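Local coordinates for acetyl xylan esterase (Paenibacillus sp. R4, PDB 6AGQ), which hydrolyses acetyl esters as a cold-active acetyl xylan esterase of the alpha/beta-hydrolase superfamily, probably freeing acetate from acetylated xylan, at residues K38-Q43 against V60-A65; V88-H93 against R163-V168; R121-V126 against S151-Q156; G136-W141 against Y226-N231. All blocks are in the same frame, centred on the assembly; numbering follows the deposited sequence.

Contact 1: residues K38-Q43 against V60-A65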
loop_
_atom_site.group_PDB
_atom_site.type_symbol
_atom_site.label_atom_id
_atom_site.label_comp_id
_atom_site.label_asym_id
_atom_site.label_seq_id
_atom_site.Cartn_x
_atom_site.Cartn_y
_atom_site.Cartn_z
ATOM N N LYS A 38 -4.011 28.899 41.738
ATOM C CA LYS A 38 -3.519 27.537 42.003
ATOM C C LYS A 38 -2.033 27.627 42.074
ATOM O O LYS A 38 -1.383 27.793 41.049
ATOM C CB LYS A 38 -3.955 26.545 40.930
ATOM C CG LYS A 38 -4.524 25.286 41.522
ATOM C CD LYS A 38 -5.912 25.530 42.130
ATOM C CE LYS A 38 -6.280 24.369 43.038
ATOM N NZ LYS A 38 -6.297 23.075 42.264
ATOM N N PRO A 39 -1.485 27.543 43.292
ATOM C CA PRO A 39 -0.018 27.472 43.400
ATOM C C PRO A 39 0.586 26.307 42.544
ATOM O O PRO A 39 -0.083 25.276 42.297
ATOM C CB PRO A 39 0.208 27.213 44.891
ATOM C CG PRO A 39 -1.032 27.709 45.554
ATOM C CD PRO A 39 -2.142 27.353 44.602
ATOM N N LEU A 40 1.818 26.505 42.099
ATOM C CA LEU A 40 2.543 25.512 41.297
ATOM C C LEU A 40 2.909 24.254 42.067
ATOM O O LEU A 40 2.797 23.149 41.536
ATOM C CB LEU A 40 3.784 26.131 40.621
ATOM C CG LEU A 40 3.629 26.347 39.105
ATOM C CD1 LEU A 40 2.633 27.464 38.814
ATOM C CD2 LEU A 40 4.994 26.651 38.509
ATOM N N HIS A 41 3.315 24.413 43.317
ATOM C CA HIS A 41 3.817 23.322 44.170
ATOM C C HIS A 41 4.984 22.531 43.497
ATOM O O HIS A 41 5.124 21.293 43.693
ATOM C CB HIS A 41 2.695 22.376 44.608
ATOM C CG HIS A 41 1.710 22.956 45.573
ATOM N ND1 HIS A 41 2.056 23.865 46.553
ATOM C CD2 HIS A 41 0.390 22.684 45.762
ATOM C CE1 HIS A 41 0.985 24.167 47.271
ATOM N NE2 HIS A 41 -0.038 23.455 46.816
ATOM N N ALA A 42 5.844 23.260 42.765
ATOM C CA ALA A 42 7.031 22.702 42.113
ATOM C C ALA A 42 7.883 21.785 43.041
ATOM O O ALA A 42 8.265 22.179 44.123
ATOM C CB ALA A 42 7.892 23.817 41.547
ATOM N N GLN A 43 8.119 20.549 42.613
ATOM C CA GLN A 43 9.098 19.683 43.237
ATOM C C GLN A 43 10.184 19.464 42.180
ATOM O O GLN A 43 9.917 19.283 40.973
ATOM C CB GLN A 43 8.517 18.348 43.696
ATOM C CG GLN A 43 7.324 18.396 44.679
ATOM C CD GLN A 43 6.620 17.024 44.816
ATOM O OE1 GLN A 43 5.449 16.868 44.439
ATOM N NE2 GLN A 43 7.352 16.015 45.331
ATOM N N VAL A 60 11.274 16.975 37.329
ATOM C CA VAL A 60 10.472 18.127 37.739
ATOM C C VAL A 60 8.994 17.723 37.679
ATOM O O VAL A 60 8.592 17.004 36.735
ATOM C CB VAL A 60 10.858 19.287 36.807
ATOM C CG1 VAL A 60 9.756 20.284 36.626
ATOM C CG2 VAL A 60 12.165 19.913 37.293
ATOM N N VAL A 61 8.217 18.130 38.696
ATOM C CA VAL A 61 6.745 18.031 38.709
ATOM C C VAL A 61 6.171 19.352 39.231
ATOM O O VAL A 61 6.715 19.945 40.194
ATOM C CB VAL A 61 6.226 16.763 39.441
ATOM C CG1 VAL A 61 6.680 16.681 40.890
ATOM C CG2 VAL A 61 4.710 16.677 39.353
ATOM N N TYR A 62 5.190 19.894 38.505
ATOM C CA TYR A 62 4.376 20.975 39.021
ATOM C C TYR A 62 2.900 20.685 38.817
ATOM O O TYR A 62 2.530 19.944 37.946
ATOM C CB TYR A 62 4.802 22.365 38.458
ATOM C CG TYR A 62 4.645 22.531 36.961
ATOM C CD1 TYR A 62 5.678 22.198 36.078
ATOM C CD2 TYR A 62 3.462 23.022 36.420
ATOM C CE1 TYR A 62 5.502 22.301 34.711
ATOM C CE2 TYR A 62 3.284 23.139 35.066
ATOM C CZ TYR A 62 4.318 22.811 34.203
ATOM O OH TYR A 62 4.113 22.928 32.826
ATOM N N ASP A 63 2.048 21.306 39.593
ATOM C CA ASP A 63 0.570 21.122 39.423
ATOM C C ASP A 63 0.015 21.974 38.260
ATOM O O ASP A 63 0.355 23.164 38.113
ATOM C CB ASP A 63 -0.192 21.540 40.681
ATOM C CG ASP A 63 -0.046 20.542 41.846
ATOM O OD1 ASP A 63 0.613 19.484 41.712
ATOM O OD2 ASP A 63 -0.630 20.852 42.908
ATOM N N GLY A 64 -0.865 21.371 37.462
ATOM C CA GLY A 64 -1.701 22.128 36.560
ATOM C C GLY A 64 -2.776 22.859 37.362
ATOM O O GLY A 64 -2.893 22.693 38.581
ATOM N N ALA A 65 -3.564 23.637 36.658
ATOM C CA ALA A 65 -4.613 24.436 37.266
ATOM C C ALA A 65 -5.669 23.579 37.939
ATOM O O ALA A 65 -6.156 23.978 38.984
ATOM C CB ALA A 65 -5.252 25.347 36.233
HETATM O O HOH W 1 -1.929 23.391 43.253
#
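Gln-43 and Val-61 form an antiparallel hydrogen-bonded pair where the chain enters strand 43-46 beside the end of strand 55-63. Gln-43 N donates to Val-61 O at 2.9 Å, and Val-61 N returns a bond to Gln-43 O at 3.1 Å. A further main-chain bond, nearly straight at 172°, runs from Asp-63 N to Leu-40 O over 2.8 Å. Between these bonds the 38-43 side holds one residue more, and the left-handed backbone of His-41 takes it up.

Apolar contacts follow the same course. The side chains of Gln-43 and Val-61 lie side by side and point the same way, with Gln-43 CB 3.7 Å from Val-61 CG1. Leu-40 CG meets Tyr-62 CB at 4.2 Å, while the Tyr-62 hydroxyl is bonded to Asp-160 O.

Asp-63 OD2 meets a water and the edge of the His-41 ring. The water donates to both Pro-39 O and this OD2, which lies in the ring plane, 3.5 Å from His-41 CD2, with ring and carboxylate turned 88° apart. The Lys-38 chain, bent at chi2 and chi4, curls round Ala-65 O, with CG at 3.3 Å and NZ in a weak bond of 3.4 Å. Arg-163, on helix 153-170, donates to Lys-38 O through NH1 and to Asp-63 O through NH2.

Main-chain bonds thus hold the edge, while the ionisable groups meet carbonyls, water and a ring edge without forming a salt bridge to one another.

Contact 2: residues V88-H93 against R163-V168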
loop_
_atom_site.group_PDB
_atom_site.type_symbol
_atom_site.label_atom_id
_atom_site.label_comp_id
_atom_site.label_asym_id
_atom_site.label_seq_id
_atom_site.Cartn_x
_atom_site.Cartn_y
_atom_site.Cartn_z
ATOM N N VAL A 88 16.435 30.969 28.698
ATOM C CA VAL A 88 15.712 29.715 28.886
ATOM C C VAL A 88 14.867 29.357 27.672
ATOM O O VAL A 88 14.275 30.199 27.065
ATOM C CB VAL A 88 14.872 29.664 30.203
ATOM C CG1 VAL A 88 13.715 30.630 30.222
ATOM C CG2 VAL A 88 14.306 28.281 30.470
ATOM N N LEU A 89 14.835 28.063 27.360
ATOM C CA LEU A 89 14.037 27.513 26.298
ATOM C C LEU A 89 13.009 26.509 26.864
ATOM O O LEU A 89 13.324 25.580 27.651
ATOM C CB LEU A 89 14.966 26.873 25.283
ATOM C CG LEU A 89 14.307 26.511 23.966
ATOM C CD1 LEU A 89 15.280 26.755 22.839
ATOM C CD2 LEU A 89 13.789 25.069 23.970
ATOM N N VAL A 90 11.767 26.692 26.477
ATOM C CA VAL A 90 10.705 25.729 26.857
ATOM C C VAL A 90 10.287 24.986 25.620
ATOM O O VAL A 90 9.837 25.585 24.592
ATOM C CB VAL A 90 9.518 26.470 27.556
ATOM C CG1 VAL A 90 8.389 25.518 27.867
ATOM C CG2 VAL A 90 9.985 27.116 28.865
ATOM N N LYS A 91 10.448 23.680 25.704
ATOM C CA LYS A 91 10.092 22.771 24.635
ATOM C C LYS A 91 8.735 22.032 24.903
ATOM O O LYS A 91 8.522 21.448 25.961
ATOM C CB LYS A 91 11.202 21.731 24.481
ATOM C CG LYS A 91 10.925 20.651 23.489
ATOM C CD LYS A 91 12.159 19.835 23.133
ATOM C CE LYS A 91 11.799 18.787 22.083
ATOM N NZ LYS A 91 12.926 17.822 21.926
ATOM N N TYR A 92 7.877 21.977 23.899
ATOM C CA TYR A 92 6.580 21.272 23.981
ATOM C C TYR A 92 6.583 20.198 22.923
ATOM O O TYR A 92 7.192 20.358 21.869
ATOM C CB TYR A 92 5.470 22.243 23.711
ATOM C CG TYR A 92 5.364 23.450 24.638
ATOM C CD1 TYR A 92 5.208 23.304 25.971
ATOM C CD2 TYR A 92 5.378 24.744 24.137
ATOM C CE1 TYR A 92 5.084 24.390 26.812
ATOM C CE2 TYR A 92 5.228 25.828 24.961
ATOM C CZ TYR A 92 5.093 25.639 26.318
ATOM O OH TYR A 92 4.979 26.724 27.164
ATOM N N HIS A 93 5.914 19.089 23.144
ATOM C CA HIS A 93 6.180 17.909 22.357
ATOM C C HIS A 93 4.997 17.604 21.447
ATOM O O HIS A 93 3.924 18.151 21.595
ATOM C CB HIS A 93 6.537 16.708 23.235
ATOM C CG HIS A 93 5.387 16.209 24.046
ATOM N ND1 HIS A 93 4.311 15.521 23.485
ATOM C CD2 HIS A 93 5.174 16.236 25.384
ATOM C CE1 HIS A 93 3.477 15.185 24.456
ATOM N NE2 HIS A 93 3.971 15.617 25.613
ATOM N N ARG A 163 1.737 27.633 32.680
ATOM C CA ARG A 163 2.334 27.303 33.959
ATOM C C ARG A 163 3.786 26.785 33.850
ATOM O O ARG A 163 4.548 26.977 34.804
ATOM C CB ARG A 163 1.408 26.356 34.723
ATOM C CG ARG A 163 0.146 27.073 35.145
ATOM C CD ARG A 163 -0.954 26.116 35.525
ATOM N NE ARG A 163 -0.741 25.568 36.865
ATOM C CZ ARG A 163 -0.998 26.181 38.011
ATOM N NH1 ARG A 163 -1.522 27.427 38.056
ATOM N NH2 ARG A 163 -0.752 25.512 39.140
ATOM N N ALA A 164 4.190 26.198 32.721
ATOM C CA ALA A 164 5.615 25.974 32.448
ATOM C C ALA A 164 6.439 27.281 32.408
ATOM O O ALA A 164 7.579 27.327 32.807
ATOM C CB ALA A 164 5.800 25.195 31.161
ATOM N N LEU A 165 5.854 28.364 31.932
ATOM C CA LEU A 165 6.550 29.669 31.993
ATOM C C LEU A 165 6.615 30.167 33.439
ATOM O O LEU A 165 7.626 30.731 33.811
ATOM C CB LEU A 165 5.869 30.720 31.144
ATOM C CG LEU A 165 5.518 30.309 29.719
ATOM C CD1 LEU A 165 4.596 31.352 29.069
ATOM C CD2 LEU A 165 6.772 30.034 28.901
ATOM N N ASP A 166 5.564 29.937 34.248
ATOM C CA ASP A 166 5.590 30.206 35.727
ATOM C C ASP A 166 6.708 29.385 36.378
ATOM O O ASP A 166 7.380 29.867 37.267
ATOM C CB ASP A 166 4.265 29.811 36.505
ATOM C CG ASP A 166 2.975 30.579 36.044
ATOM O OD1 ASP A 166 3.073 31.593 35.337
ATOM O OD2 ASP A 166 1.834 30.149 36.421
ATOM N N PHE A 167 6.858 28.125 35.989
ATOM C CA PHE A 167 7.948 27.311 36.561
ATOM C C PHE A 167 9.323 27.885 36.210
ATOM O O PHE A 167 10.146 28.104 37.129
ATOM C CB PHE A 167 7.921 25.854 36.139
ATOM C CG PHE A 167 9.114 25.057 36.645
ATOM C CD1 PHE A 167 9.146 24.580 37.950
ATOM C CD2 PHE A 167 10.243 24.827 35.808
ATOM C CE1 PHE A 167 10.266 23.881 38.411
ATOM C CE2 PHE A 167 11.353 24.112 36.249
ATOM C CZ PHE A 167 11.371 23.631 37.552
ATOM N N VAL A 168 9.604 28.133 34.930
ATOM C CA VAL A 168 10.930 28.622 34.629
ATOM C C VAL A 168 11.175 29.980 35.266
ATOM O O VAL A 168 12.307 30.238 35.697
ATOM C CB VAL A 168 11.344 28.592 33.130
ATOM C CG1 VAL A 168 11.347 27.160 32.631
ATOM C CG2 VAL A 168 10.539 29.517 32.223
#
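The Tyr-92 ring turns its edge to Ala-164, whose CB lies near the ring plane, 4.5 Å from Tyr-92 CE1; helix 163-168 meets the ring through this rim and the hydroxyl, and not over a face. At the tip, Tyr-92 OH lies 4.1 Å from Leu-165 CD2, the two side chains crossing at about a right angle. CG stands anti to the carbonyl carbon (chi1 -59°); the end of the side chain comes nearer the helix, and its hydroxyl is bonded to Cys-161 O, so the polar end of this buried side chain is satisfied.

The remainder of the interface is aliphatic. Val-168 sets its two methyl branches against the two of Val-88: CG1 is 3.8 Å from Val-88 CG2, and CG2 is 3.9 Å from Val-88 CG1. Val-90 spreads wider. Its CG1 faces Ala-164 CB at 4.2 Å, whereas its CG2 approaches Val-168 CG1 at 4.0 Å and also touches Leu-165. Val-88, Val-90 and Tyr-92 are every second residue of the strand, and Ala-164 and Val-168 are one helical turn apart; these regular spacings bring the two surfaces together without any hydrogen bond between them.

The axes approach to 9.8 Å and run roughly antiparallel, at 150°. Helix 153-170 connects strand 114-118 to strand 179-184, and 86-92 lies between those two in the sheet. The contact is therefore the packing of a beta-alpha-beta crossover on the central strand it spans, as in the alpha/beta-hydrolase fold.

Contact 3: residues R121-V126 against S151-Q156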
loop_
_atom_site.group_PDB
_atom_site.type_symbol
_atom_site.label_atom_id
_atom_site.label_comp_id
_atom_site.label_asym_id
_atom_site.label_seq_id
_atom_site.Cartn_x
_atom_site.Cartn_y
_atom_site.Cartn_z
ATOM N N ARG A 121 -0.639 16.504 29.077
ATOM C CA ARG A 121 -1.431 15.694 29.951
ATOM C C ARG A 121 -2.184 14.487 29.317
ATOM O O ARG A 121 -2.842 14.589 28.291
ATOM C CB ARG A 121 -2.385 16.602 30.711
ATOM C CG ARG A 121 -3.304 17.382 29.799
ATOM C CD ARG A 121 -4.517 17.820 30.543
ATOM N NE ARG A 121 -4.097 18.681 31.638
ATOM C CZ ARG A 121 -4.792 18.864 32.753
ATOM N NH1 ARG A 121 -4.332 19.714 33.661
ATOM N NH2 ARG A 121 -5.958 18.212 32.927
ATOM N N GLY A 122 -1.972 13.294 29.857
ATOM C CA GLY A 122 -2.650 12.148 29.309
ATOM C C GLY A 122 -1.995 11.518 28.115
ATOM O O GLY A 122 -2.484 10.517 27.664
ATOM N N GLN A 123 -0.899 12.062 27.583
ATOM C CA GLN A 123 -0.312 11.462 26.397
ATOM C C GLN A 123 0.743 10.379 26.726
ATOM O O GLN A 123 0.622 9.744 27.744
ATOM C CB GLN A 123 0.139 12.515 25.424
ATOM C CG GLN A 123 -1.048 13.382 25.040
ATOM C CD GLN A 123 -0.756 14.361 23.932
ATOM O OE1 GLN A 123 0.298 14.313 23.323
ATOM N NE2 GLN A 123 -1.693 15.264 23.678
ATOM N N GLY A 124 1.785 10.169 25.936
ATOM C CA GLY A 124 2.592 8.970 26.091
ATOM C C GLY A 124 3.559 9.038 27.240
ATOM O O GLY A 124 4.658 8.498 27.133
ATOM N N GLY A 125 3.148 9.631 28.367
ATOM C CA GLY A 125 4.080 9.894 29.479
ATOM C C GLY A 125 3.524 9.420 30.802
ATOM O O GLY A 125 2.517 8.644 30.866
ATOM N N VAL A 126 4.212 9.840 31.850
ATOM C CA VAL A 126 3.780 9.546 33.227
ATOM C C VAL A 126 2.763 10.600 33.731
ATOM O O VAL A 126 2.291 10.494 34.845
ATOM C CB VAL A 126 4.983 9.380 34.210
ATOM C CG1 VAL A 126 6.012 8.398 33.651
ATOM C CG2 VAL A 126 5.638 10.703 34.558
ATOM N N SER A 151 -14.867 23.069 28.631
ATOM C CA SER A 151 -14.440 21.705 29.039
ATOM C C SER A 151 -13.554 20.975 28.011
ATOM O O SER A 151 -13.242 19.782 28.175
ATOM C CB SER A 151 -15.705 20.857 29.338
ATOM O OG SER A 151 -16.450 20.662 28.147
ATOM N N TYR A 152 -13.126 21.693 26.960
ATOM C CA TYR A 152 -12.384 21.076 25.886
ATOM C C TYR A 152 -10.934 20.700 26.292
ATOM O O TYR A 152 -10.249 21.526 26.887
ATOM C CB TYR A 152 -12.391 21.982 24.683
ATOM C CG TYR A 152 -11.609 21.435 23.494
ATOM C CD1 TYR A 152 -12.038 20.286 22.865
ATOM C CD2 TYR A 152 -10.443 22.087 23.014
ATOM C CE1 TYR A 152 -11.364 19.792 21.787
ATOM C CE2 TYR A 152 -9.736 21.575 21.933
ATOM C CZ TYR A 152 -10.195 20.406 21.333
ATOM O OH TYR A 152 -9.545 19.854 20.233
ATOM N N TYR A 153 -10.483 19.476 25.944
ATOM C CA TYR A 153 -9.090 19.010 26.234
ATOM C C TYR A 153 -7.968 20.069 26.248
ATOM O O TYR A 153 -7.164 20.185 27.207
ATOM C CB TYR A 153 -8.703 17.953 25.209
ATOM C CG TYR A 153 -7.340 17.369 25.379
ATOM C CD1 TYR A 153 -7.075 16.470 26.426
ATOM C CD2 TYR A 153 -6.336 17.707 24.533
ATOM C CE1 TYR A 153 -5.819 15.916 26.611
ATOM C CE2 TYR A 153 -5.072 17.182 24.698
ATOM C CZ TYR A 153 -4.815 16.290 25.753
ATOM O OH TYR A 153 -3.576 15.769 25.920
ATOM N N TYR A 154 -7.930 20.900 25.216
ATOM C CA TYR A 154 -6.801 21.814 25.083
ATOM C C TYR A 154 -6.902 23.004 25.983
ATOM O O TYR A 154 -5.899 23.737 26.085
ATOM C CB TYR A 154 -6.436 22.185 23.619
ATOM C CG TYR A 154 -5.668 21.076 22.872
ATOM C CD1 TYR A 154 -4.298 20.842 23.114
ATOM C CD2 TYR A 154 -6.306 20.312 21.882
ATOM C CE1 TYR A 154 -3.603 19.822 22.467
ATOM C CE2 TYR A 154 -5.620 19.325 21.180
ATOM C CZ TYR A 154 -4.280 19.068 21.473
ATOM O OH TYR A 154 -3.626 18.100 20.790
ATOM N N LYS A 155 -8.015 23.193 26.701
ATOM C CA LYS A 155 -8.038 24.297 27.638
ATOM C C LYS A 155 -7.016 24.091 28.766
ATOM O O LYS A 155 -6.145 24.893 28.936
ATOM C CB LYS A 155 -9.412 24.550 28.224
ATOM C CG LYS A 155 -9.460 25.804 29.078
ATOM C CD LYS A 155 -10.823 25.993 29.759
ATOM C CE LYS A 155 -10.773 25.630 31.207
ATOM N NZ LYS A 155 -12.152 25.650 31.753
ATOM N N GLN A 156 -7.136 23.014 29.518
ATOM C CA GLN A 156 -6.189 22.715 30.544
ATOM C C GLN A 156 -4.783 22.451 29.977
ATOM O O GLN A 156 -3.793 22.809 30.640
ATOM C CB GLN A 156 -6.658 21.549 31.442
ATOM C CG GLN A 156 -7.747 21.956 32.422
ATOM C CD GLN A 156 -7.226 22.829 33.565
ATOM O OE1 GLN A 156 -6.068 22.719 33.975
ATOM N NE2 GLN A 156 -8.067 23.726 34.048
#
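Tyr-153 reaches from the start of helix 153-170 into the loop 121-126, meeting Arg-121 and Gln-123 with its hydroxyl. From its CB, which lies against the carbonyl of Trp-141, CG runs anti to the backbone N (chi1 -179°), and the end of the ring comes up to the 121-126 loop. Ring atom CD2 sits 3.6 Å above the centre of the Tyr-154 ring, and the Trp-141 ring stacks on that of Tyr-153. Further out, CE1 comes within 3.7 Å of Arg-121 O and CE2 within 4.0 Å of Gln-123 NE2. At the tip, OH donates to Arg-121 O over 2.7 Å, in the carbonyl plane, and accepts from Gln-123 NE2 at 3.0 Å. This second bond is bent, 149° at the hydrogen, with the hydroxyl tilted out of the Gln-123 amide plane; amide and ring planes are 14° apart. The hydroxyl is thus gripped by one acceptor and one donor.

Gln-123 also receives Ser-96 N on OE1 and gives NE2 to Gln-186 OE1. Gln-156 CB sits over one face of the Arg-121 guanidinium, 3.5 Å above its centre, while the guanidinium nitrogens form salt bridges with Asp-66, Asp-129 and Asp-160. Gly-125 O accepts a hydrogen bond from Tyr-236 of a second subunit.

Arg-121, Gly-122 and Gln-123 match the RGQ signature of carbohydrate esterase family 7, and the link through Gln-186 joins this motif to the probable nucleophile elbow around Ser-185.

Contact 4: residues G136-W141 against Y226-N231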
loop_
_atom_site.group_PDB
_atom_site.type_symbol
_atom_site.label_atom_id
_atom_site.label_comp_id
_atom_site.label_asym_id
_atom_site.label_seq_id
_atom_site.Cartn_x
_atom_site.Cartn_y
_atom_site.Cartn_z
ATOM N N GLY A 136 -17.959 10.626 25.747
ATOM C CA GLY A 136 -16.763 9.970 25.257
ATOM C C GLY A 136 -16.056 10.659 24.091
ATOM O O GLY A 136 -16.204 11.882 23.825
ATOM N N GLY A 137 -15.256 9.868 23.367
ATOM C CA GLY A 137 -14.658 10.392 22.134
ATOM C C GLY A 137 -14.081 9.393 21.186
ATOM O O GLY A 137 -14.227 8.219 21.357
ATOM N N ILE A 138 -13.376 9.932 20.192
ATOM C CA ILE A 138 -12.590 9.187 19.233
ATOM C C ILE A 138 -11.275 8.858 19.943
ATOM O O ILE A 138 -10.759 9.714 20.661
ATOM C CB ILE A 138 -12.309 10.096 18.002
ATOM C CG1 ILE A 138 -13.626 10.576 17.367
ATOM C CG2 ILE A 138 -11.431 9.429 16.949
ATOM C CD1 ILE A 138 -14.659 9.518 17.037
ATOM N N PRO A 139 -10.688 7.657 19.706
ATOM C CA PRO A 139 -9.386 7.402 20.345
ATOM C C PRO A 139 -8.403 8.543 20.097
ATOM O O PRO A 139 -8.322 9.008 18.986
ATOM C CB PRO A 139 -8.878 6.126 19.656
ATOM C CG PRO A 139 -10.117 5.461 19.114
ATOM C CD PRO A 139 -11.031 6.607 18.738
ATOM N N GLY A 140 -7.643 8.933 21.121
ATOM C CA GLY A 140 -6.887 10.205 21.136
ATOM C C GLY A 140 -7.495 11.251 22.053
ATOM O O GLY A 140 -8.268 10.940 22.939
ATOM N N TRP A 141 -7.177 12.504 21.825
ATOM C CA TRP A 141 -7.541 13.595 22.736
ATOM C C TRP A 141 -8.229 14.771 22.048
ATOM O O TRP A 141 -8.858 15.550 22.742
ATOM C CB TRP A 141 -6.264 14.076 23.504
ATOM C CG TRP A 141 -5.596 12.941 24.208
ATOM C CD1 TRP A 141 -5.983 12.404 25.377
ATOM C CD2 TRP A 141 -4.526 12.131 23.730
ATOM N NE1 TRP A 141 -5.182 11.357 25.702
ATOM C CE2 TRP A 141 -4.295 11.150 24.688
ATOM C CE3 TRP A 141 -3.732 12.153 22.600
ATOM C CZ2 TRP A 141 -3.304 10.195 24.552
ATOM C CZ3 TRP A 141 -2.764 11.206 22.453
ATOM C CH2 TRP A 141 -2.546 10.234 23.424
ATOM N N TYR A 226 -5.807 15.439 12.884
ATOM C CA TYR A 226 -6.964 16.104 12.306
ATOM C C TYR A 226 -8.094 15.122 11.856
ATOM O O TYR A 226 -9.264 15.467 11.910
ATOM C CB TYR A 226 -6.587 17.011 11.172
ATOM C CG TYR A 226 -5.832 18.248 11.528
ATOM C CD1 TYR A 226 -6.376 19.193 12.410
ATOM C CD2 TYR A 226 -4.597 18.518 10.951
ATOM C CE1 TYR A 226 -5.699 20.347 12.733
ATOM C CE2 TYR A 226 -3.903 19.708 11.247
ATOM C CZ TYR A 226 -4.442 20.612 12.158
ATOM O OH TYR A 226 -3.797 21.799 12.445
ATOM N N VAL A 227 -7.746 13.904 11.476
ATOM C CA VAL A 227 -8.719 12.909 11.113
ATOM C C VAL A 227 -9.728 12.558 12.269
ATOM O O VAL A 227 -10.857 12.176 11.985
ATOM C CB VAL A 227 -8.032 11.636 10.528
ATOM C CG1 VAL A 227 -7.552 10.695 11.603
ATOM C CG2 VAL A 227 -8.990 10.858 9.629
ATOM N N GLU A 228 -9.329 12.697 13.544
ATOM C CA GLU A 228 -10.224 12.456 14.693
ATOM C C GLU A 228 -11.437 13.398 14.613
ATOM O O GLU A 228 -12.531 13.031 14.956
ATOM C CB GLU A 228 -9.483 12.702 16.016
ATOM C CG GLU A 228 -8.331 11.736 16.306
ATOM C CD GLU A 228 -7.567 12.059 17.617
ATOM O OE1 GLU A 228 -8.170 12.563 18.573
ATOM O OE2 GLU A 228 -6.343 11.782 17.719
ATOM N N ILE A 229 -11.247 14.608 14.126
ATOM C CA ILE A 229 -12.398 15.528 13.988
ATOM C C ILE A 229 -13.370 15.026 12.930
ATOM O O ILE A 229 -14.577 15.064 13.134
ATOM C CB ILE A 229 -11.908 16.928 13.687
ATOM C CG1 ILE A 229 -11.195 17.507 14.920
ATOM C CG2 ILE A 229 -13.052 17.822 13.408
ATOM C CD1 ILE A 229 -10.304 18.656 14.571
ATOM N N LYS A 230 -12.850 14.533 11.812
ATOM C CA LYS A 230 -13.682 13.958 10.773
ATOM C C LYS A 230 -14.386 12.707 11.357
ATOM O O LYS A 230 -15.602 12.523 11.191
ATOM C CB LYS A 230 -12.814 13.659 9.511
ATOM C CG LYS A 230 -13.541 12.995 8.351
ATOM C CD LYS A 230 -12.635 12.115 7.472
ATOM C CE LYS A 230 -12.395 10.791 8.162
ATOM N NZ LYS A 230 -11.463 9.874 7.455
ATOM N N ASN A 231 -13.650 11.876 12.101
ATOM C CA ASN A 231 -14.273 10.675 12.722
ATOM C C ASN A 231 -15.291 11.041 13.798
ATOM O O ASN A 231 -16.279 10.425 13.893
ATOM C CB ASN A 231 -13.201 9.726 13.202
ATOM C CG ASN A 231 -12.407 9.153 12.052
ATOM O OD1 ASN A 231 -12.734 9.390 10.908
ATOM N ND2 ASN A 231 -11.350 8.462 12.337
HETATM O O HOH W 2 -10.303 12.288 20.169
#
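Ile-138 and Glu-228 slide past each other in opposite directions, the isoleucine reaching onto the helix and the glutamate back to the loop. Ile-138 CG2 lies 3.9 Å from Glu-228 CG, so the branch methyl rests beside the aliphatic part of the acid. The other branch touches main-chain atoms of the helix: CG1 is 3.6 Å from Glu-228 O, and CD1 ends 3.6 Å from Asn-231 C, one turn on, with Asn-231 CB also beside it.

Glu-228 is extended beyond CG (chi2 177°), which carries CD past Ile-138 to the Pro-139 carbonyl, 3.4 Å from its O. Gly-140 has no side chain there, and its CA comes within 3.7 Å of Glu-228 OE1. The helix 226-236 belongs to the segment inserted between strands 203-207 and 265-271 of the alpha/beta-hydrolase sheet, and the loop to the long connection between strand 114-118 and helix 153-170; the two connections meet here, about 19 Å from the centre of the chain to the centre of the contact.

A water donates to Ile-138 O and to Glu-228 OE1, each at 2.7 Å, bridging loop and helix. The same OE1 accepts Met-142 N, and OE2 has a weak bond with Tyr-95 OH. The water and Met-142 N supply donors to the carboxylate, which probably helps to stabilise its charge in this buried position.

The Trp-141 backbone N is bonded to Tyr-95 OH. Pro-139 packs on Trp-141 of a second subunit, and Trp-141 on Gly-137 of that same subunit.

Overall arrangement
Contacts 1, 2 and 3 share helix 153-170 or lean on it. Arg-163, on the helix of contact 2, bonds to Asp-63 O (2.8 Å to its NH2) in contact 1, whose centre is 12 Å away. Contact 3 lies at the start of that helix, 16 Å from contact 2 between centres, and touches it where His-93 CE1 meets Gln-123 OE1 at 3.5 Å. Contact 4 joins contact 3 through Trp-141, 14 Å away centre to centre, and both reach a second subunit; contact 1 is 29 Å from contact 4. Tyr-92 of contact 2 and the Gln-123 region of contact 3 border the probable nucleophile elbow around Ser-185.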